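Local coordinates for protein serine acetyltransferase (Entamoeba histolytica, PDB 3Q1X) that probably catalyses the O-acetylation of L-serine in cysteine biosynthesis, as a hexapeptide-repeat acyltransferase with a left-handed beta helix, at residues D2-Y13 and T57-T66. Residues are numbered along the deposited sequence; the frame is centred on the assembly and turned at random.
Sequences DNYIYSIAHQLY and TESHIASELT
Ile5 begins the contact on helix 2-13 by setting its CG2 branch 3.6 Å from Thr66 OG1, and the same methyl packs on Leu65 CD2. Thr66 suits this apolar neighbourhood because its hydroxyl bonds back to Ala62 O (2.8 Å), so the oxygen that meets the isoleucine methyl already has a partner. Tyr6 brings CE1 to 3.2 Å from Glu58 OE2. One turn on from Ile5, the small side chains of Ala9 and Ala62 let the backbones come close: their CB atoms lie 3.7 Å apart, and the helix axes approach to 8.7 Å at 128°, steeply inclined but nearer antiparallel than parallel. His10 ND1 donates to Glu58 OE1 on the syn side (3.0 Å, 153°), tilted out of the carboxylate plane, with a weak second bond to OE2; ring and carboxylate planes are 62° apart. The long, extended glutamate spans the gap from its N-cap position. Tyr13 closes the series with a broad aromatic face, over which Glu58 CB makes a CH-pi contact 3.8 Å from the ring centroid; Ile61 CD1 meets the ring edge. Beyond the pair, Leu65 reaches Leu96 of helix 82-113 and, with Leu12, Ile44 of helix 36-45, placing the contact within the helical part of the chain, apart from the beta-helix strands.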
loop_
_atom_site.group_PDB
_atom_site.type_symbol
_atom_site.label_atom_id
_atom_site.label_comp_id
_atom_site.label_asym_id
_atom_site.label_seq_id
_atom_site.Cartn_x
_atom_site.Cartn_y
_atom_site.Cartn_z
ATOM N N ASP A 2 -21.333 -9.620 -28.482
ATOM C CA ASP A 2 -20.158 -10.270 -29.076
ATOM C C ASP A 2 -19.739 -9.658 -30.419
ATOM O O ASP A 2 -18.547 -9.600 -30.733
ATOM C CB ASP A 2 -20.368 -11.779 -29.217
ATOM C CG ASP A 2 -20.469 -12.485 -27.868
ATOM O OD1 ASP A 2 -19.462 -12.530 -27.118
ATOM O OD2 ASP A 2 -21.558 -13.009 -27.567
ATOM N N ASN A 3 -20.717 -9.194 -31.198
ATOM C CA ASN A 3 -20.429 -8.556 -32.483
ATOM C C ASN A 3 -19.797 -7.180 -32.302
ATOM O O ASN A 3 -18.906 -6.802 -33.066
ATOM C CB ASN A 3 -21.680 -8.496 -33.364
ATOM C CG ASN A 3 -22.187 -9.882 -33.760
ATOM O OD1 ASN A 3 -21.427 -10.847 -33.787
ATOM N ND2 ASN A 3 -23.478 -9.980 -34.071
ATOM N N TYR A 4 -20.246 -6.451 -31.276
ATOM C CA TYR A 4 -19.643 -5.166 -30.908
ATOM C C TYR A 4 -18.223 -5.370 -30.375
ATOM O O TYR A 4 -17.333 -4.587 -30.681
ATOM C CB TYR A 4 -20.520 -4.412 -29.890
ATOM C CG TYR A 4 -20.214 -2.926 -29.771
ATOM C CD1 TYR A 4 -20.283 -2.087 -30.886
ATOM C CD2 TYR A 4 -19.866 -2.356 -28.540
ATOM C CE1 TYR A 4 -20.004 -0.725 -30.786
ATOM C CE2 TYR A 4 -19.591 -0.973 -28.433
ATOM C CZ TYR A 4 -19.656 -0.176 -29.564
ATOM O OH TYR A 4 -19.396 1.174 -29.492
ATOM N N ILE A 5 -18.018 -6.436 -29.603
ATOM C CA ILE A 5 -16.685 -6.809 -29.106
ATOM C C ILE A 5 -15.744 -7.069 -30.272
ATOM O O ILE A 5 -14.642 -6.522 -30.304
ATOM C CB ILE A 5 -16.719 -8.051 -28.168
ATOM C CG1 ILE A 5 -17.323 -7.676 -26.813
ATOM C CG2 ILE A 5 -15.314 -8.635 -27.971
ATOM C CD1 ILE A 5 -17.732 -8.861 -25.951
ATOM N N TYR A 6 -16.193 -7.872 -31.240
ATOM C CA TYR A 6 -15.384 -8.129 -32.430
ATOM C C TYR A 6 -14.944 -6.829 -33.124
ATOM O O TYR A 6 -13.782 -6.704 -33.529
ATOM C CB TYR A 6 -16.084 -9.038 -33.457
ATOM C CG TYR A 6 -15.357 -8.904 -34.771
ATOM C CD1 TYR A 6 -14.200 -9.643 -35.032
ATOM C CD2 TYR A 6 -15.746 -7.950 -35.709
ATOM C CE1 TYR A 6 -13.491 -9.470 -36.214
ATOM C CE2 TYR A 6 -15.031 -7.764 -36.895
ATOM C CZ TYR A 6 -13.913 -8.530 -37.141
ATOM O OH TYR A 6 -13.217 -8.346 -38.312
ATOM N N SER A 7 -15.875 -5.882 -33.271
ATOM C CA SER A 7 -15.593 -4.621 -33.970
ATOM C C SER A 7 -14.610 -3.759 -33.197
ATOM O O SER A 7 -13.724 -3.141 -33.786
ATOM C CB SER A 7 -16.874 -3.829 -34.247
ATOM O OG SER A 7 -17.336 -3.134 -33.092
ATOM N N ILE A 8 -14.784 -3.724 -31.876
ATOM C CA ILE A 8 -13.897 -2.952 -31.011
ATOM C C ILE A 8 -12.503 -3.588 -30.964
ATOM O O ILE A 8 -11.502 -2.881 -31.042
ATOM C CB ILE A 8 -14.504 -2.730 -29.588
ATOM C CG1 ILE A 8 -15.783 -1.870 -29.659
ATOM C CG2 ILE A 8 -13.489 -2.113 -28.621
ATOM C CD1 ILE A 8 -15.612 -0.467 -30.249
ATOM N N ALA A 9 -12.435 -4.916 -30.861
ATOM C CA ALA A 9 -11.148 -5.622 -30.877
ATOM C C ALA A 9 -10.420 -5.454 -32.205
ATOM O O ALA A 9 -9.192 -5.388 -32.241
ATOM C CB ALA A 9 -11.334 -7.096 -30.569
ATOM N N HIS A 10 -11.186 -5.398 -33.296
ATOM C CA HIS A 10 -10.613 -5.119 -34.608
ATOM C C HIS A 10 -9.951 -3.736 -34.653
ATOM O O HIS A 10 -8.824 -3.615 -35.135
ATOM C CB HIS A 10 -11.655 -5.254 -35.720
ATOM C CG HIS A 10 -11.125 -4.893 -37.074
ATOM N ND1 HIS A 10 -10.242 -5.695 -37.764
ATOM C CD2 HIS A 10 -11.326 -3.801 -37.849
ATOM C CE1 HIS A 10 -9.931 -5.118 -38.912
ATOM N NE2 HIS A 10 -10.576 -3.969 -38.988
ATOM N N GLN A 11 -10.652 -2.712 -34.159
ATOM C CA GLN A 11 -10.132 -1.338 -34.122
ATOM C C GLN A 11 -8.873 -1.227 -33.253
ATOM O O GLN A 11 -7.864 -0.678 -33.694
ATOM C CB GLN A 11 -11.205 -0.333 -33.669
ATOM C CG GLN A 11 -10.663 1.091 -33.504
ATOM C CD GLN A 11 -11.739 2.158 -33.379
ATOM O OE1 GLN A 11 -12.913 1.863 -33.146
ATOM N NE2 GLN A 11 -11.330 3.419 -33.512
ATOM N N LEU A 12 -8.945 -1.766 -32.038
ATOM C CA LEU A 12 -7.801 -1.812 -31.119
ATOM C C LEU A 12 -6.598 -2.544 -31.729
ATOM O O LEU A 12 -5.446 -2.130 -31.549
ATOM C CB LEU A 12 -8.210 -2.461 -29.792
ATOM C CG LEU A 12 -9.124 -1.674 -28.844
ATOM C CD1 LEU A 12 -9.595 -2.565 -27.695
ATOM C CD2 LEU A 12 -8.462 -0.413 -28.296
ATOM N N TYR A 13 -6.866 -3.618 -32.466
ATOM C CA TYR A 13 -5.793 -4.356 -33.129
ATOM C C TYR A 13 -5.098 -3.535 -34.218
ATOM O O TYR A 13 -3.864 -3.545 -34.320
ATOM C CB TYR A 13 -6.306 -5.686 -33.690
ATOM C CG TYR A 13 -5.228 -6.508 -34.359
ATOM C CD1 TYR A 13 -4.230 -7.129 -33.607
ATOM C CD2 TYR A 13 -5.202 -6.657 -35.746
ATOM C CE1 TYR A 13 -3.230 -7.881 -34.221
ATOM C CE2 TYR A 13 -4.210 -7.407 -36.369
ATOM C CZ TYR A 13 -3.230 -8.017 -35.599
ATOM O OH TYR A 13 -2.248 -8.758 -36.211
ATOM N N THR A 57 -2.862 -11.576 -32.159
ATOM C CA THR A 57 -3.505 -11.891 -33.458
ATOM C C THR A 57 -4.755 -11.093 -33.914
ATOM O O THR A 57 -5.120 -11.155 -35.090
ATOM C CB THR A 57 -3.905 -13.391 -33.512
ATOM O OG1 THR A 57 -4.571 -13.752 -32.295
ATOM C CG2 THR A 57 -2.679 -14.289 -33.714
ATOM N N GLU A 58 -5.376 -10.350 -32.995
ATOM C CA GLU A 58 -6.764 -9.813 -33.101
ATOM C C GLU A 58 -7.758 -10.762 -32.440
ATOM O O GLU A 58 -8.529 -10.345 -31.574
ATOM C CB GLU A 58 -7.245 -9.452 -34.524
ATOM C CG GLU A 58 -8.749 -9.061 -34.540
ATOM C CD GLU A 58 -9.254 -8.398 -35.823
ATOM O OE1 GLU A 58 -8.462 -7.766 -36.550
ATOM O OE2 GLU A 58 -10.473 -8.491 -36.086
ATOM N N SER A 59 -7.740 -12.030 -32.851
ATOM C CA SER A 59 -8.566 -13.053 -32.214
ATOM C C SER A 59 -8.239 -13.167 -30.730
ATOM O O SER A 59 -9.138 -13.338 -29.911
ATOM C CB SER A 59 -8.403 -14.416 -32.894
ATOM O OG SER A 59 -9.151 -15.406 -32.202
ATOM N N HIS A 60 -6.958 -13.055 -30.385
ATOM C CA HIS A 60 -6.566 -13.132 -28.979
ATOM C C HIS A 60 -6.932 -11.861 -28.202
ATOM O O HIS A 60 -7.324 -11.951 -27.039
ATOM C CB HIS A 60 -5.086 -13.484 -28.813
ATOM C CG HIS A 60 -4.812 -14.398 -27.652
ATOM N ND1 HIS A 60 -5.492 -14.313 -26.454
ATOM C CD2 HIS A 60 -3.917 -15.405 -27.503
ATOM C CE1 HIS A 60 -5.039 -15.236 -25.625
ATOM N NE2 HIS A 60 -4.077 -15.907 -26.234
ATOM N N ILE A 61 -6.818 -10.694 -28.842
ATOM C CA ILE A 61 -7.294 -9.436 -28.244
ATOM C C ILE A 61 -8.801 -9.518 -27.974
ATOM O O ILE A 61 -9.259 -9.173 -26.875
ATOM C CB ILE A 61 -6.950 -8.179 -29.099
ATOM C CG1 ILE A 61 -5.435 -7.934 -29.117
ATOM C CG2 ILE A 61 -7.670 -6.937 -28.551
ATOM C CD1 ILE A 61 -4.998 -6.724 -29.935
ATOM N N ALA A 62 -9.554 -9.992 -28.970
ATOM C CA ALA A 62 -10.988 -10.235 -28.833
ATOM C C ALA A 62 -11.306 -11.200 -27.696
ATOM O O ALA A 62 -12.222 -10.953 -26.917
ATOM C CB ALA A 62 -11.582 -10.748 -30.147
ATOM N N SER A 63 -10.544 -12.293 -27.619
ATOM C CA SER A 63 -10.661 -13.283 -26.546
ATOM C C SER A 63 -10.509 -12.660 -25.154
ATOM O O SER A 63 -11.354 -12.869 -24.281
ATOM C CB SER A 63 -9.638 -14.409 -26.750
ATOM O OG SER A 63 -9.822 -15.457 -25.810
ATOM N N GLU A 64 -9.447 -11.879 -24.956
ATOM C CA GLU A 64 -9.232 -11.202 -23.672
ATOM C C GLU A 64 -10.297 -10.150 -23.389
ATOM O O GLU A 64 -10.762 -10.008 -22.250
ATOM C CB GLU A 64 -7.836 -10.571 -23.608
ATOM C CG GLU A 64 -6.673 -11.549 -23.826
ATOM C CD GLU A 64 -6.514 -12.603 -22.731
ATOM O OE1 GLU A 64 -7.104 -12.474 -21.634
ATOM O OE2 GLU A 64 -5.775 -13.578 -22.980
ATOM N N LEU A 65 -10.701 -9.429 -24.433
ATOM C CA LEU A 65 -11.728 -8.404 -24.286
ATOM C C LEU A 65 -13.055 -9.019 -23.833
ATOM O O LEU A 65 -13.760 -8.440 -22.999
ATOM C CB LEU A 65 -11.893 -7.606 -25.586
ATOM C CG LEU A 65 -12.849 -6.416 -25.550
ATOM C CD1 LEU A 65 -12.518 -5.475 -24.399
ATOM C CD2 LEU A 65 -12.832 -5.671 -26.880
ATOM N N THR A 66 -13.378 -10.195 -24.379
ATOM C CA THR A 66 -14.567 -10.964 -23.996
ATOM C C THR A 66 -14.512 -11.380 -22.525
ATOM O O THR A 66 -15.505 -11.245 -21.804
ATOM C CB THR A 66 -14.730 -12.216 -24.905
ATOM O OG1 THR A 66 -14.844 -11.788 -26.267
ATOM C CG2 THR A 66 -15.982 -13.034 -24.529
#